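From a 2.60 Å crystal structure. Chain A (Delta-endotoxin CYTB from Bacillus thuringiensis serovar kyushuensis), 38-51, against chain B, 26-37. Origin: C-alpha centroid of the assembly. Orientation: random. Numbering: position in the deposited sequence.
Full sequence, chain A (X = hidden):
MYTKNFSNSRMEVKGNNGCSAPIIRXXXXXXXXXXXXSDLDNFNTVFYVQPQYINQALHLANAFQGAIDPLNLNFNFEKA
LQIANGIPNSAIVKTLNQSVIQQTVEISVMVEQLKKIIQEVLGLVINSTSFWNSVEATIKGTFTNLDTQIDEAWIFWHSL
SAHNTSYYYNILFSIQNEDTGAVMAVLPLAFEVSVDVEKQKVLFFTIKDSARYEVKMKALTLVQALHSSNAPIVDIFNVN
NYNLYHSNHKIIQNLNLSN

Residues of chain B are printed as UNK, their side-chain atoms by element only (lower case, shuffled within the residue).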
# COMPACT_ATOMS: atom_id res chain seq x y z
N SER A 38 17.96 -3.14 -5.34
CA SER A 38 19.38 -3.35 -5.63
C SER A 38 20.12 -3.82 -4.38
O SER A 38 21.24 -4.32 -4.47
CB SER A 38 20.01 -2.05 -6.15
OG SER A 38 19.60 -1.76 -7.47
N ASP A 39 19.49 -3.65 -3.22
CA ASP A 39 20.09 -4.05 -1.96
C ASP A 39 18.99 -4.59 -1.04
O ASP A 39 17.81 -4.57 -1.40
CB ASP A 39 20.81 -2.86 -1.33
CG ASP A 39 22.13 -3.24 -0.67
OD1 ASP A 39 22.18 -4.29 -0.00
OD2 ASP A 39 23.11 -2.48 -0.81
N LEU A 40 19.37 -5.05 0.14
CA LEU A 40 18.42 -5.60 1.08
C LEU A 40 17.45 -4.55 1.60
O LEU A 40 17.83 -3.41 1.85
CB LEU A 40 19.16 -6.28 2.24
CG LEU A 40 20.15 -7.39 1.83
CD1 LEU A 40 20.80 -8.01 3.06
CD2 LEU A 40 19.42 -8.47 1.05
N ASP A 41 16.18 -4.94 1.74
CA ASP A 41 15.14 -4.03 2.22
C ASP A 41 14.22 -4.75 3.20
O ASP A 41 13.40 -5.58 2.81
CB ASP A 41 14.32 -3.49 1.04
CG ASP A 41 13.45 -2.30 1.41
OD1 ASP A 41 13.06 -2.15 2.59
OD2 ASP A 41 13.14 -1.49 0.51
N ASN A 42 14.32 -4.41 4.48
CA ASN A 42 13.48 -5.03 5.50
C ASN A 42 12.54 -4.02 6.14
O ASN A 42 12.20 -4.12 7.32
CB ASN A 42 14.37 -5.68 6.57
CG ASN A 42 15.25 -6.78 6.00
OD1 ASN A 42 16.45 -6.60 5.83
ND2 ASN A 42 14.64 -7.91 5.68
N PHE A 43 12.08 -3.06 5.34
CA PHE A 43 11.18 -2.01 5.80
C PHE A 43 9.91 -1.96 4.97
O PHE A 43 9.94 -2.11 3.75
CB PHE A 43 11.86 -0.64 5.68
CG PHE A 43 12.58 -0.19 6.91
CD1 PHE A 43 11.89 0.01 8.10
CD2 PHE A 43 13.95 0.03 6.89
CE1 PHE A 43 12.55 0.43 9.26
CE2 PHE A 43 14.63 0.46 8.03
CZ PHE A 43 13.93 0.65 9.22
N ASN A 44 8.78 -1.80 5.66
CA ASN A 44 7.49 -1.63 4.99
C ASN A 44 7.50 -0.10 4.85
O ASN A 44 7.39 0.64 5.83
CB ASN A 44 6.34 -2.09 5.88
CG ASN A 44 5.04 -2.30 5.11
OD1 ASN A 44 4.08 -2.83 5.66
ND2 ASN A 44 5.01 -1.90 3.85
N THR A 45 7.72 0.36 3.63
CA THR A 45 7.83 1.78 3.35
C THR A 45 6.56 2.53 2.93
O THR A 45 5.78 2.04 2.11
CB THR A 45 8.92 1.99 2.30
OG1 THR A 45 10.06 1.18 2.64
CG2 THR A 45 9.36 3.42 2.26
N VAL A 46 6.36 3.70 3.53
CA VAL A 46 5.22 4.56 3.23
C VAL A 46 5.77 5.95 2.92
O VAL A 46 6.41 6.58 3.77
CB VAL A 46 4.23 4.64 4.43
CG1 VAL A 46 3.13 5.65 4.15
CG2 VAL A 46 3.62 3.28 4.69
N PHE A 47 5.56 6.40 1.69
CA PHE A 47 6.04 7.71 1.22
C PHE A 47 4.91 8.68 0.89
O PHE A 47 4.06 8.39 0.04
CB PHE A 47 6.87 7.55 -0.06
CG PHE A 47 8.30 7.11 0.17
CD1 PHE A 47 8.78 6.84 1.44
CD2 PHE A 47 9.17 6.98 -0.92
CE1 PHE A 47 10.10 6.44 1.63
CE2 PHE A 47 10.48 6.59 -0.74
CZ PHE A 47 10.95 6.31 0.54
N TYR A 48 4.92 9.84 1.54
CA TYR A 48 3.94 10.90 1.28
C TYR A 48 4.83 12.09 0.96
O TYR A 48 5.16 12.89 1.83
CB TYR A 48 3.08 11.18 2.52
CG TYR A 48 1.97 12.18 2.28
CD1 TYR A 48 2.22 13.55 2.28
CD2 TYR A 48 0.67 11.75 2.03
CE1 TYR A 48 1.21 14.47 2.04
CE2 TYR A 48 -0.36 12.67 1.79
CZ TYR A 48 -0.08 14.03 1.80
OH TYR A 48 -1.08 14.95 1.57
N VAL A 49 5.26 12.18 -0.30
CA VAL A 49 6.16 13.25 -0.73
C VAL A 49 5.86 13.65 -2.18
O VAL A 49 4.99 13.07 -2.83
CB VAL A 49 7.65 12.77 -0.67
CG1 VAL A 49 8.02 12.33 0.75
CG2 VAL A 49 7.88 11.63 -1.66
N GLN A 50 6.61 14.64 -2.67
CA GLN A 50 6.46 15.10 -4.05
C GLN A 50 7.51 14.38 -4.91
O GLN A 50 8.58 14.02 -4.42
CB GLN A 50 6.64 16.61 -4.12
CG GLN A 50 5.50 17.37 -3.45
CD GLN A 50 5.74 18.87 -3.40
OE1 GLN A 50 5.65 19.49 -2.35
NE2 GLN A 50 6.06 19.46 -4.55
N PRO A 51 7.22 14.18 -6.21
CA PRO A 51 8.14 13.49 -7.12
C PRO A 51 9.61 13.91 -7.01
O PRO A 51 10.48 13.06 -6.86
CB PRO A 51 7.57 13.83 -8.49
CG PRO A 51 6.09 13.90 -8.22
CD PRO A 51 6.06 14.71 -6.94
N UNK B 26 15.13 -12.88 -2.43
CA UNK B 26 15.43 -11.78 -3.33
C UNK B 26 14.76 -10.53 -2.80
O UNK B 26 13.56 -10.53 -2.53
c UNK B 26 14.93 -12.07 -4.75
c UNK B 26 15.09 -10.99 -7.04
c UNK B 26 15.85 -11.53 -5.83
n UNK B 26 15.58 -8.58 -6.52
c UNK B 26 14.52 -9.60 -6.78
N UNK B 27 15.53 -9.45 -2.60
CA UNK B 27 15.00 -8.19 -2.08
C UNK B 27 14.09 -7.42 -3.03
O UNK B 27 14.35 -7.29 -4.23
c UNK B 27 16.27 -7.41 -1.75
c UNK B 27 16.98 -9.36 -2.83
c UNK B 27 17.22 -7.87 -2.81
N UNK B 28 13.01 -6.90 -2.46
CA UNK B 28 12.02 -6.11 -3.19
C UNK B 28 11.66 -4.95 -2.29
O UNK B 28 11.69 -5.08 -1.06
c UNK B 28 11.36 -10.04 -5.49
c UNK B 28 10.38 -7.48 -5.84
c UNK B 28 10.42 -8.35 -6.92
c UNK B 28 10.82 -7.87 -4.58
c UNK B 28 10.92 -9.64 -6.74
c UNK B 28 10.74 -6.92 -3.43
c UNK B 28 11.32 -9.16 -4.42
N UNK B 29 11.37 -3.80 -2.88
CA UNK B 29 10.96 -2.65 -2.10
C UNK B 29 9.44 -2.64 -2.09
O UNK B 29 8.81 -2.98 -3.10
c UNK B 29 11.49 -1.35 -2.71
c UNK B 29 14.86 0.48 -2.58
c UNK B 29 13.42 0.22 -2.98
n UNK B 29 15.07 0.32 -1.12
c UNK B 29 12.99 -1.17 -2.55
N UNK B 30 8.86 -2.35 -0.94
CA UNK B 30 7.41 -2.28 -0.81
C UNK B 30 7.12 -0.86 -0.36
O UNK B 30 7.20 -0.54 0.83
c UNK B 30 6.93 -3.27 0.23
c UNK B 30 4.63 -4.10 -0.59
c UNK B 30 5.44 -3.42 0.26
n UNK B 30 3.35 -3.92 -0.13
n UNK B 30 4.68 -2.82 1.24
c UNK B 30 3.43 -3.15 0.96
N UNK B 31 6.82 0.00 -1.33
CA UNK B 31 6.55 1.41 -1.06
C UNK B 31 5.12 1.85 -1.35
O UNK B 31 4.66 1.74 -2.49
c UNK B 31 7.28 3.77 -1.55
c UNK B 31 9.86 2.55 -2.74
c UNK B 31 8.93 1.90 -1.74
c UNK B 31 7.47 2.31 -1.92
N UNK B 32 4.41 2.32 -0.34
CA UNK B 32 3.06 2.83 -0.55
C UNK B 32 3.31 4.30 -0.87
O UNK B 32 3.72 5.07 -0.01
c UNK B 32 2.18 2.70 0.70
c UNK B 32 2.18 1.28 1.20
c UNK B 32 0.76 3.14 0.37
N UNK B 33 3.15 4.64 -2.14
CA UNK B 33 3.38 6.00 -2.62
C UNK B 33 2.11 6.83 -2.74
O UNK B 33 1.17 6.45 -3.45
c UNK B 33 4.04 5.96 -3.99
c UNK B 33 5.63 6.75 -5.70
c UNK B 33 5.43 8.02 -3.56
c UNK B 33 5.39 6.64 -4.20
N UNK B 34 2.10 7.97 -2.06
CA UNK B 34 0.99 8.90 -2.14
C UNK B 34 1.68 10.19 -2.55
O UNK B 34 2.40 10.80 -1.76
o UNK B 34 -0.12 7.77 -0.32
c UNK B 34 0.26 9.06 -0.81
c UNK B 34 -1.01 9.88 -1.01
N UNK B 35 1.54 10.53 -3.82
CA UNK B 35 2.18 11.70 -4.39
C UNK B 35 1.12 12.54 -5.13
O UNK B 35 0.20 11.97 -5.73
c UNK B 35 2.70 10.59 -6.61
c UNK B 35 4.15 12.40 -5.76
c UNK B 35 3.29 11.25 -5.37
N UNK B 36 1.17 13.88 -5.00
CA UNK B 36 0.20 14.75 -5.68
C UNK B 36 0.19 14.55 -7.20
O UNK B 36 1.24 14.59 -7.84
c UNK B 36 2.06 15.99 -4.82
c UNK B 36 2.05 14.67 -4.12
c UNK B 36 0.64 16.16 -5.26
N UNK B 37 -1.00 14.33 -7.75
CA UNK B 37 -1.17 14.08 -9.18
C UNK B 37 -1.39 15.34 -10.02
O UNK B 37 -1.90 16.34 -9.53
o UNK B 37 -2.47 12.73 -10.75
c UNK B 37 -2.34 13.11 -9.39
O HOH W 1 17.67 -1.02 -0.65
O HOH W 2 10.23 -1.40 1.18

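Position 26 of chain B carries four carbons in a row ending in a nitrogen, with no contact to chain A, which is lysine. The NZ of Lys26(B) turns back to the backbone O of position 27, at 2.9 Å. Position 27 has three carbons closing a ring onto its own backbone nitrogen; its CB lies 3.2 Å from O of Asp39(A) and 4.3 Å from CD2 of Leu40(A). This is proline, and the compact ring of Pro27(B) covers the loop before the strand of chain A.

At position 28 one carbon leads to a six-carbon ring with no oxygen, and the backbone O meets CB of Asp41(A) at 3.7 Å: phenylalanine. The CA-to-CB bond of Phe28(B) points away from chain A, so the bulky ring leaves the backbone free to make this contact.

Position 29 again shows four carbons and a terminal nitrogen, which lies 3.1 Å from OD2 of Asp41(A). This is lysine, and NZ of Lys29(B) forms a salt bridge with that carboxylate. The long chain suits the place because its CA-to-CB bond points sideways while its end comes nearer the acid. Water 1 accepts a hydrogen bond from the same NZ.

At position 30 a single carbon bears a five-membered ring of three carbons and two nitrogens, and one ring nitrogen lies 2.8 Å from ND2 of Asn44(A), which sits at the ring edge. This is histidine; the flat ring of His30(B) lets the amide come in close to its plane.

Position 31 has four carbons forked at the first, one arm two carbons long; the tip of the short arm rests 3.8 Å from CD2 of Phe47(A). It is isoleucine, and Ile31(B) suits this apolar, buried setting. Position 32 has one carbon carrying two others, and one of these lies 4.3 Å from CG2 of Val46(A): valine, whose short branches pair like with like.

The four carbons of position 33 fork at the second, and one tip comes to 3.8 Å from CB of Phe47(A), giving leucine; the extra reach of Leu33(B) makes this contact. At position 34 one carbon carries an oxygen and a carbon, and CB packs 3.9 Å from CD2 of Tyr48(A): threonine, small enough to fit beside that ring.

Position 35 is another carbon with two carbons, one of them 3.2 Å from CD of Pro51(A): valine. Position 36 has a three-carbon ring closed on its nitrogen, its middle carbon 4.0 Å from CG of Gln50(A): proline. With no N-H to offer, Pro36(B) contributes packing. Position 37, one carbon and one oxygen touching nothing on chain A, is serine; the CA-to-CB bond of Ser37(B) points away.

The contact is a parallel two-strand pairing. Val32(B) N donates to Thr45(A) O at 2.8 Å and Phe47(A) N to Val32(B) O at 2.8 Å; Thr45(A) N to His30(B) O (3.0 Å) and Thr34(B) N to Phe47(A) O (2.9 Å) extend the ladder. Side chains alternate: Thr45(A), Phe47(A), Ile31(B) and Leu33(B) share one face, Val46(A) and Val32(B) the other. Before the ladder, the salt bridge and water 2, which links His30(B) N to Asp41(A), add polar ties.

Chain B, residues 26-37: KPFKHIVLTVPS
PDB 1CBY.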